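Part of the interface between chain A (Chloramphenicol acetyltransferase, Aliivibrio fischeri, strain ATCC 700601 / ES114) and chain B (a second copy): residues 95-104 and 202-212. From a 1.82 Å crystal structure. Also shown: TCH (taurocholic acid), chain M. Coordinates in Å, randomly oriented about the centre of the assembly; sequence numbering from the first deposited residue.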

ATOM      1  N   ALA A  95      16.835  -0.830  16.606  1.00 43.32           N
ATOM      2  CA  ALA A  95      17.100  -2.228  16.255  1.00 45.58           C
ATOM      3  C   ALA A  95      18.392  -2.757  16.876  1.00 45.81           C
ATOM      4  O   ALA A  95      18.558  -3.982  17.007  1.00 45.19           O
ATOM      5  CB  ALA A  95      17.166  -2.371  14.737  1.00 42.63           C
ATOM      6  N   ASP A  96      19.305  -1.859  17.258  1.00 42.27           N
ATOM      7  CA  ASP A  96      20.605  -2.231  17.803  1.00 46.08           C
ATOM      8  C   ASP A  96      20.596  -2.371  19.321  1.00 47.83           C
ATOM      9  O   ASP A  96      21.578  -2.845  19.897  1.00 47.50           O
ATOM     10  CB  ASP A  96      21.668  -1.208  17.379  1.00 52.74           C
ATOM     11  CG  ASP A  96      21.333   0.213  17.806  1.00 54.65           C
ATOM     12  OD1 ASP A  96      20.147   0.580  17.910  1.00 57.02           O
ATOM     13  OD2 ASP A  96      22.283   0.983  18.038  1.00 65.72           O
ATOM     14  N   TRP A  97      19.515  -1.977  19.972  1.00 48.65           N
ATOM     15  CA  TRP A  97      19.303  -2.283  21.371  1.00 46.11           C
ATOM     16  C   TRP A  97      18.597  -3.632  21.492  1.00 47.30           C
ATOM     17  O   TRP A  97      18.031  -4.153  20.524  1.00 47.19           O
ATOM     18  CB  TRP A  97      18.483  -1.174  22.028  1.00 52.65           C
ATOM     19  CG  TRP A  97      19.261   0.080  22.309  1.00 53.09           C
ATOM     20  CD1 TRP A  97      20.586   0.307  22.060  1.00 50.33           C
ATOM     21  CD2 TRP A  97      18.757   1.272  22.911  1.00 49.78           C
ATOM     22  NE1 TRP A  97      20.941   1.571  22.488  1.00 54.24           N
ATOM     23  CE2 TRP A  97      19.831   2.182  23.011  1.00 53.39           C
ATOM     24  CE3 TRP A  97      17.500   1.653  23.395  1.00 45.01           C
ATOM     25  CZ2 TRP A  97      19.684   3.442  23.578  1.00 52.15           C
ATOM     26  CZ3 TRP A  97      17.352   2.905  23.934  1.00 49.75           C
ATOM     27  CH2 TRP A  97      18.436   3.788  24.026  1.00 49.85           C
ATOM     28  N   ILE A  98      18.635  -4.189  22.701  1.00 45.32           N
ATOM     29  CA  ILE A  98      18.083  -5.525  22.946  1.00 48.71           C
ATOM     30  C   ILE A  98      16.617  -5.595  22.540  1.00 53.13           C
ATOM     31  O   ILE A  98      16.205  -6.504  21.810  1.00 47.98           O
ATOM     32  CB  ILE A  98      18.280  -5.926  24.416  1.00 48.08           C
ATOM     33  CG1 ILE A  98      19.753  -6.221  24.688  1.00 48.66           C
ATOM     34  CG2 ILE A  98      17.468  -7.145  24.724  1.00 50.97           C
ATOM     35  CD1 ILE A  98      20.045  -6.569  26.135  1.00 56.43           C
ATOM     36  N   SER A  99      15.809  -4.642  22.994  1.00 52.63           N
ATOM     37  CA  SER A  99      14.412  -4.565  22.585  1.00 50.91           C
ATOM     38  C   SER A  99      14.147  -3.344  21.708  1.00 47.68           C
ATOM     39  O   SER A  99      14.764  -2.282  21.883  1.00 46.98           O
ATOM     40  CB  SER A  99      13.484  -4.496  23.793  1.00 43.99           C
ATOM     41  OG  SER A  99      12.163  -4.227  23.339  1.00 49.27           O
ATOM     42  N   THR A 100      13.198  -3.491  20.774  1.00 40.08           N
ATOM     43  CA  THR A 100      12.667  -2.342  20.051  1.00 49.04           C
ATOM     44  C   THR A 100      11.494  -1.671  20.768  1.00 47.28           C
ATOM     45  O   THR A 100      10.952  -0.688  20.251  1.00 48.46           O
ATOM     46  CB  THR A 100      12.230  -2.738  18.625  1.00 46.83           C
ATOM     47  OG1 THR A 100      11.355  -3.879  18.656  1.00 42.59           O
ATOM     48  CG2 THR A 100      13.453  -3.018  17.730  1.00 41.60           C
ATOM     49  N   PHE A 101      11.097  -2.155  21.929  1.00 43.03           N
ATOM     50  CA  PHE A 101       9.872  -1.660  22.563  1.00 49.62           C
ATOM     51  C   PHE A 101      10.131  -0.325  23.248  1.00 53.73           C
ATOM     52  O   PHE A 101      11.112  -0.196  23.983  1.00 49.15           O
ATOM     53  CB  PHE A 101       9.334  -2.650  23.591  1.00 47.42           C
ATOM     54  CG  PHE A 101       7.947  -2.313  24.084  1.00 42.66           C
ATOM     55  CD1 PHE A 101       6.827  -2.646  23.327  1.00 46.15           C
ATOM     56  CD2 PHE A 101       7.765  -1.634  25.276  1.00 45.39           C
ATOM     57  CE1 PHE A 101       5.548  -2.328  23.775  1.00 47.35           C
ATOM     58  CE2 PHE A 101       6.488  -1.321  25.732  1.00 48.53           C
ATOM     59  CZ  PHE A 101       5.387  -1.660  24.985  1.00 47.95           C
ATOM     60  N   PRO A 102       9.257   0.674  23.066  1.00 54.90           N
ATOM     61  CA  PRO A 102       9.450   1.992  23.725  1.00 48.67           C
ATOM     62  C   PRO A 102       8.865   2.051  25.134  1.00 49.34           C
ATOM     63  O   PRO A 102       7.866   2.728  25.414  1.00 53.57           O
ATOM     64  CB  PRO A 102       8.756   2.951  22.749  1.00 49.69           C
ATOM     65  CG  PRO A 102       7.679   2.132  22.104  1.00 53.18           C
ATOM     66  CD  PRO A 102       8.149   0.684  22.095  1.00 55.27           C
ATOM     67  N   PHE A 103       9.511   1.328  26.050  1.00 50.36           N
ATOM     68  CA  PHE A 103       9.123   1.325  27.460  1.00 51.29           C
ATOM     69  C   PHE A 103       8.867   2.742  27.973  1.00 52.02           C
ATOM     70  O   PHE A 103       9.697   3.634  27.797  1.00 49.50           O
ATOM     71  CB  PHE A 103      10.227   0.687  28.312  1.00 53.04           C
ATOM     72  CG  PHE A 103      10.684  -0.665  27.837  1.00 56.36           C
ATOM     73  CD1 PHE A 103       9.999  -1.820  28.214  1.00 55.91           C
ATOM     74  CD2 PHE A 103      11.824  -0.787  27.054  1.00 54.11           C
ATOM     75  CE1 PHE A 103      10.421  -3.076  27.790  1.00 52.00           C
ATOM     76  CE2 PHE A 103      12.261  -2.036  26.628  1.00 55.23           C
ATOM     77  CZ  PHE A 103      11.556  -3.188  27.000  1.00 58.47           C
ATOM     78  N   SER A 104       7.727   2.946  28.628  1.00 53.35           N
ATOM     79  CA  SER A 104       7.440   4.234  29.235  1.00 50.49           C
ATOM     80  C   SER A 104       8.034   4.292  30.634  1.00 58.73           C
ATOM     81  O   SER A 104       8.101   3.287  31.350  1.00 66.06           O
ATOM     82  CB  SER A 104       5.934   4.515  29.291  1.00 52.10           C
ATOM     83  OG  SER A 104       5.275   3.781  30.303  1.00 61.62           O
TER
ATOM     84  N   ILE B 202      19.940  -2.281  30.908  1.00 60.33           N
ATOM     85  CA  ILE B 202      20.570  -3.185  29.952  1.00 65.19           C
ATOM     86  C   ILE B 202      19.707  -3.361  28.705  1.00 60.98           C
ATOM     87  O   ILE B 202      20.234  -3.420  27.589  1.00 65.15           O
ATOM     88  CB  ILE B 202      20.892  -4.541  30.606  1.00 66.43           C
ATOM     89  CG1 ILE B 202      21.764  -4.358  31.850  1.00 61.80           C
ATOM     90  CG2 ILE B 202      21.606  -5.448  29.614  1.00 65.78           C
ATOM     91  CD1 ILE B 202      22.229  -5.681  32.464  1.00 62.80           C
ATOM     92  N   LEU B 203      18.377  -3.462  28.859  1.00 53.94           N
ATOM     93  CA  LEU B 203      17.511  -3.629  27.687  1.00 51.71           C
ATOM     94  C   LEU B 203      17.560  -2.410  26.754  1.00 53.16           C
ATOM     95  O   LEU B 203      17.413  -2.552  25.534  1.00 54.33           O
ATOM     96  CB  LEU B 203      16.068  -3.905  28.124  1.00 58.80           C
ATOM     97  CG  LEU B 203      15.759  -5.201  28.908  1.00 50.56           C
ATOM     98  CD1 LEU B 203      14.400  -5.119  29.579  1.00 50.32           C
ATOM     99  CD2 LEU B 203      15.827  -6.415  28.011  1.00 51.08           C
ATOM    100  N   CYS B 204      17.764  -1.217  27.301  1.00 56.05           N
ATOM    101  CA  CYS B 204      18.001  -0.013  26.499  1.00 55.79           C
ATOM    102  C   CYS B 204      19.475   0.124  26.137  1.00 56.86           C
ATOM    103  O   CYS B 204      20.098   1.156  26.356  1.00 58.67           O
ATOM    104  CB  CYS B 204      17.498   1.225  27.236  1.00 55.83           C
ATOM    105  SG  CYS B 204      15.684   1.259  27.429  1.00 57.41           S
ATOM    106  N   SER B 205      20.026  -0.941  25.561  1.00 56.78           N
ATOM    107  CA  SER B 205      21.422  -1.013  25.152  1.00 57.43           C
ATOM    108  C   SER B 205      21.589  -2.287  24.342  1.00 56.02           C
ATOM    109  O   SER B 205      20.664  -3.101  24.223  1.00 59.12           O
ATOM    110  CB  SER B 205      22.379  -1.011  26.343  1.00 60.56           C
ATOM    111  OG  SER B 205      22.470  -2.314  26.899  1.00 59.51           O
ATOM    112  N   GLY B 206      22.784  -2.459  23.794  1.00 57.83           N
ATOM    113  CA  GLY B 206      23.111  -3.627  23.004  1.00 57.24           C
ATOM    114  C   GLY B 206      23.819  -4.720  23.773  1.00 58.54           C
ATOM    115  O   GLY B 206      24.234  -5.712  23.163  1.00 62.76           O
ATOM    116  N   HIS B 207      23.948  -4.585  25.093  1.00 59.67           N
ATOM    117  CA  HIS B 207      24.778  -5.487  25.896  1.00 63.77           C
ATOM    118  C   HIS B 207      23.982  -6.725  26.273  1.00 63.04           C
ATOM    119  O   HIS B 207      23.523  -6.892  27.406  1.00 70.89           O
ATOM    120  CB  HIS B 207      25.305  -4.768  27.129  1.00 76.43           C
ATOM    121  CG  HIS B 207      26.277  -3.683  26.805  1.00 86.19           C
ATOM    122  ND1 HIS B 207      27.562  -3.940  26.380  1.00 92.01           N
ATOM    123  CD2 HIS B 207      26.143  -2.336  26.807  1.00 92.36           C
ATOM    124  CE1 HIS B 207      28.185  -2.798  26.154  1.00 97.31           C
ATOM    125  NE2 HIS B 207      27.346  -1.809  26.406  1.00 95.56           N
ATOM    126  N   ILE B 208      23.847  -7.627  25.298  1.00 57.04           N
ATOM    127  CA  ILE B 208      23.148  -8.895  25.531  1.00 53.12           C
ATOM    128  C   ILE B 208      23.845  -9.718  26.612  1.00 59.18           C
ATOM    129  O   ILE B 208      23.185 -10.377  27.429  1.00 53.74           O
ATOM    130  CB  ILE B 208      23.030  -9.675  24.208  1.00 52.76           C
ATOM    131  CG1 ILE B 208      22.059  -8.950  23.264  1.00 51.72           C
ATOM    132  CG2 ILE B 208      22.618 -11.119  24.451  1.00 50.69           C
ATOM    133  CD1 ILE B 208      22.059  -9.493  21.872  1.00 53.90           C
ATOM    134  N   GLU B 209      25.184  -9.689  26.645  1.00 65.05           N
ATOM    135  CA  GLU B 209      25.922 -10.510  27.602  1.00 64.26           C
ATOM    136  C   GLU B 209      25.703 -10.042  29.036  1.00 64.25           C
ATOM    137  O   GLU B 209      25.623 -10.867  29.955  1.00 67.28           O
ATOM    138  CB  GLU B 209      27.408 -10.511  27.259  1.00 68.10           C
ATOM    139  CG  GLU B 209      27.727 -11.264  25.992  1.00 75.18           C
ATOM    140  CD  GLU B 209      29.214 -11.419  25.780  1.00 90.17           C
ATOM    141  OE1 GLU B 209      29.993 -10.847  26.574  1.00 96.32           O
ATOM    142  OE2 GLU B 209      29.609 -12.115  24.825  1.00 96.18           O
ATOM    143  N   GLU B 210      25.619  -8.726  29.250  1.00 58.39           N
ATOM    144  CA  GLU B 210      25.170  -8.217  30.543  1.00 63.36           C
ATOM    145  C   GLU B 210      23.787  -8.758  30.879  1.00 63.93           C
ATOM    146  O   GLU B 210      23.540  -9.228  31.997  1.00 62.82           O
ATOM    147  CB  GLU B 210      25.151  -6.687  30.543  1.00 68.73           C
ATOM    148  CG  GLU B 210      26.448  -6.005  30.883  1.00 75.62           C
ATOM    149  CD  GLU B 210      26.285  -4.491  31.003  1.00 83.06           C
ATOM    150  OE1 GLU B 210      26.475  -3.774  29.996  1.00 83.07           O
ATOM    151  OE2 GLU B 210      25.959  -4.016  32.110  1.00 86.43           O
ATOM    152  N   LEU B 211      22.871  -8.712  29.913  1.00 63.65           N
ATOM    153  CA  LEU B 211      21.541  -9.254  30.158  1.00 63.93           C
ATOM    154  C   LEU B 211      21.613 -10.727  30.555  1.00 63.70           C
ATOM    155  O   LEU B 211      20.918 -11.164  31.484  1.00 52.77           O
ATOM    156  CB  LEU B 211      20.664  -9.064  28.921  1.00 47.98           C
ATOM    157  CG  LEU B 211      19.175  -9.267  29.209  1.00 52.21           C
ATOM    158  CD1 LEU B 211      18.673  -8.179  30.131  1.00 48.84           C
ATOM    159  CD2 LEU B 211      18.323  -9.322  27.935  1.00 50.28           C
ATOM    160  N   GLU B 212      22.468 -11.500  29.876  1.00 62.38           N
ATOM    161  CA  GLU B 212      22.584 -12.925  30.164  1.00 61.90           C
ATOM    162  C   GLU B 212      23.143 -13.160  31.561  1.00 67.59           C
ATOM    163  O   GLU B 212      22.758 -14.126  32.229  1.00 67.42           O
ATOM    164  CB  GLU B 212      23.465 -13.601  29.113  1.00 61.33           C
ATOM    165  CG  GLU B 212      23.586 -15.101  29.265  1.00 64.59           C
ATOM    166  CD  GLU B 212      24.727 -15.694  28.455  1.00 67.70           C
ATOM    167  OE1 GLU B 212      25.647 -14.951  28.060  1.00 67.27           O
ATOM    168  OE2 GLU B 212      24.710 -16.920  28.230  1.00 74.29           O
TER
HETATM  169  C1  TCH M 301       7.563  11.981  19.162  1.00 65.23           C
HETATM  170  C2  TCH M 301       7.372  12.632  20.581  1.00 64.00           C
HETATM  171  C3  TCH M 301       8.712  12.633  21.370  1.00 68.30           C
HETATM  172  O3  TCH M 301       8.481  13.081  22.649  1.00 72.53           O
HETATM  173  C4  TCH M 301       9.397  11.213  21.433  1.00 62.79           C
HETATM  174  C5  TCH M 301       9.514  10.528  20.048  1.00 59.10           C
HETATM  175  C6  TCH M 301      10.110   9.097  20.170  1.00 56.21           C
HETATM  176  C7  TCH M 301       9.073   8.016  20.689  1.00 56.08           C
HETATM  177  O7  TCH M 301       8.843   8.216  22.043  1.00 50.63           O
HETATM  178  C8  TCH M 301       7.739   8.081  19.909  1.00 54.82           C
HETATM  179  C9  TCH M 301       7.169   9.559  19.919  1.00 59.02           C
HETATM  180  C10 TCH M 301       8.155  10.553  19.267  1.00 63.31           C
HETATM  181  C11 TCH M 301       5.776   9.564  19.258  1.00 59.89           C
HETATM  182  C12 TCH M 301       4.843   8.588  19.769  1.00 59.93           C
HETATM  183  O12 TCH M 301       4.396   8.912  21.059  1.00 53.46           O
HETATM  184  C13 TCH M 301       5.507   7.097  19.905  1.00 63.52           C
HETATM  185  C14 TCH M 301       6.670   7.163  20.595  1.00 59.09           C
HETATM  186  C15 TCH M 301       7.187   5.641  20.611  1.00 59.04           C
HETATM  187  C16 TCH M 301       5.963   4.889  20.814  1.00 59.25           C
HETATM  188  C17 TCH M 301       4.809   5.908  20.766  1.00 60.84           C
HETATM  189  C18 TCH M 301       5.731   6.573  18.478  1.00 66.54           C
HETATM  190  C19 TCH M 301       8.455  10.099  17.830  1.00 60.37           C
HETATM  191  O1S TCH M 301       3.109   2.198  28.649  1.00 58.28           O
HETATM  192  C20 TCH M 301       3.609   5.285  20.223  1.00 55.88           C
HETATM  193  C21 TCH M 301       2.373   6.221  20.110  1.00 51.00           C
HETATM  194  C22 TCH M 301       3.226   4.245  21.304  1.00 59.28           C
HETATM  195  C23 TCH M 301       2.722   4.892  22.588  1.00 57.83           C
HETATM  196  C24 TCH M 301       2.407   3.818  23.619  1.00 56.17           C
HETATM  197  N24 TCH M 301       3.475   3.260  24.409  1.00 55.78           N
HETATM  198  O24 TCH M 301       1.305   3.437  23.761  1.00 47.87           O
HETATM  199  C25 TCH M 301       3.197   2.243  25.407  1.00 49.94           C
HETATM  200  C26 TCH M 301       4.497   2.010  26.156  1.00 56.12           C
HETATM  201  S26 TCH M 301       4.153   1.266  27.773  1.00 60.57           S
HETATM  202  O2S TCH M 301       3.421  -0.176  27.448  1.00 58.85           O
HETATM  203  O3S TCH M 301       5.610   1.102  28.531  1.00 57.90           O
HETATM  204  O   HOH W   1      15.458  -1.552  24.547  1.00 43.06           O

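The chain A stretch, which has no regular helix or strand, lies against a helix-loop-helix turn of chain B. The chain B segment enters at the end of one helix, crosses a short loop, and starts a second helix at Ile208(B). In register, Trp97(A) pairs with Gly206(B), 4.4 Å between CA atoms, and Ile98(A) with Leu203(B), 5.1 Å between CA atoms. Together the stretches bury 511 Å², and Ile98(A), with CA-to-CB pointing toward chain B, contributes the largest share.

At the start of the chain B stretch, the end of the Ile202(B) side chain leads away, although its CG2 still lies 4.0 Å from Ile98(A) CD1. The carbonyl O of Ile202(B) lies 3.5 Å from Ile98(A) CD1, and it also accepts a hydrogen bond from the hydroxyl of Ser205(B) (OG to Ile202(B) O, 2.6 Å), which ties the loop back to the helix.

Leu203(B) meets two apolar side chains. Its CD2 packs against Ile98(A) CG2 at 3.7 Å, while its CD1 approaches Phe103(A) CZ more loosely, at 4.3 Å. Its carbonyl is the polar counterpart of these contacts. Water 1 donates to both Leu203(B) O and Ser99(A) O, at 2.4 and 2.8 Å from the water O, and so joins two backbone acceptors that could not bond to each other directly.

Cys204(B), the first residue to leave the helical conformation, lies against the indole of Trp97(A). Its carbonyl carbon is 3.5 Å from Trp97(A) CD2 over one face of the ring, and its CB sits 4.1 Å from the centroid of the six-membered ring, 29° off the normal, placing a CH group over the pi cloud. The sulfur is more oblique, with SG 5.1 Å from the same centroid. It also reaches Phe103(A), where Cys204(B) SG to Phe103(A) CD2 is 4.4 Å.

The carbonyl O of Ser205(B) accepts a direct hydrogen bond from chain A. The side chain of this residue starts away from chain A, but its O accepts from the backbone N of Ile98(A) at 2.8 Å, with an N-H...O angle of 145°. The same oxygen lies 3.3 Å from Trp97(A) CA in a CA-H...O contact, so consecutive residues of chain A share one acceptor. The Ser205(B) OG also accepts from His207(B) N at 3.3 Å, bracing the loop from within.

Gly206(B) brings its CA to 3.6 Å from Asp96(A) O. An ideal CB here would lie only 3.1 Å from that oxygen, a tight fit, so the absence of a side chain suits the close approach.

His207(B) occupies the N-cap position, right before the second helix, and is exposed; its carbonyl O is 3.7 Å from Ile98(A) CD1. The helix then completes the apolar pocket around this isoleucine. Ile208(B) CG1 packs against Ile98(A) CG1 at 3.8 Å, and one turn on, Leu211(B) CD2 meets Ile98(A) CD1 at 3.7 Å. Glu209(B), Glu210(B) and Glu212(B) make no contact with the chain A stretch.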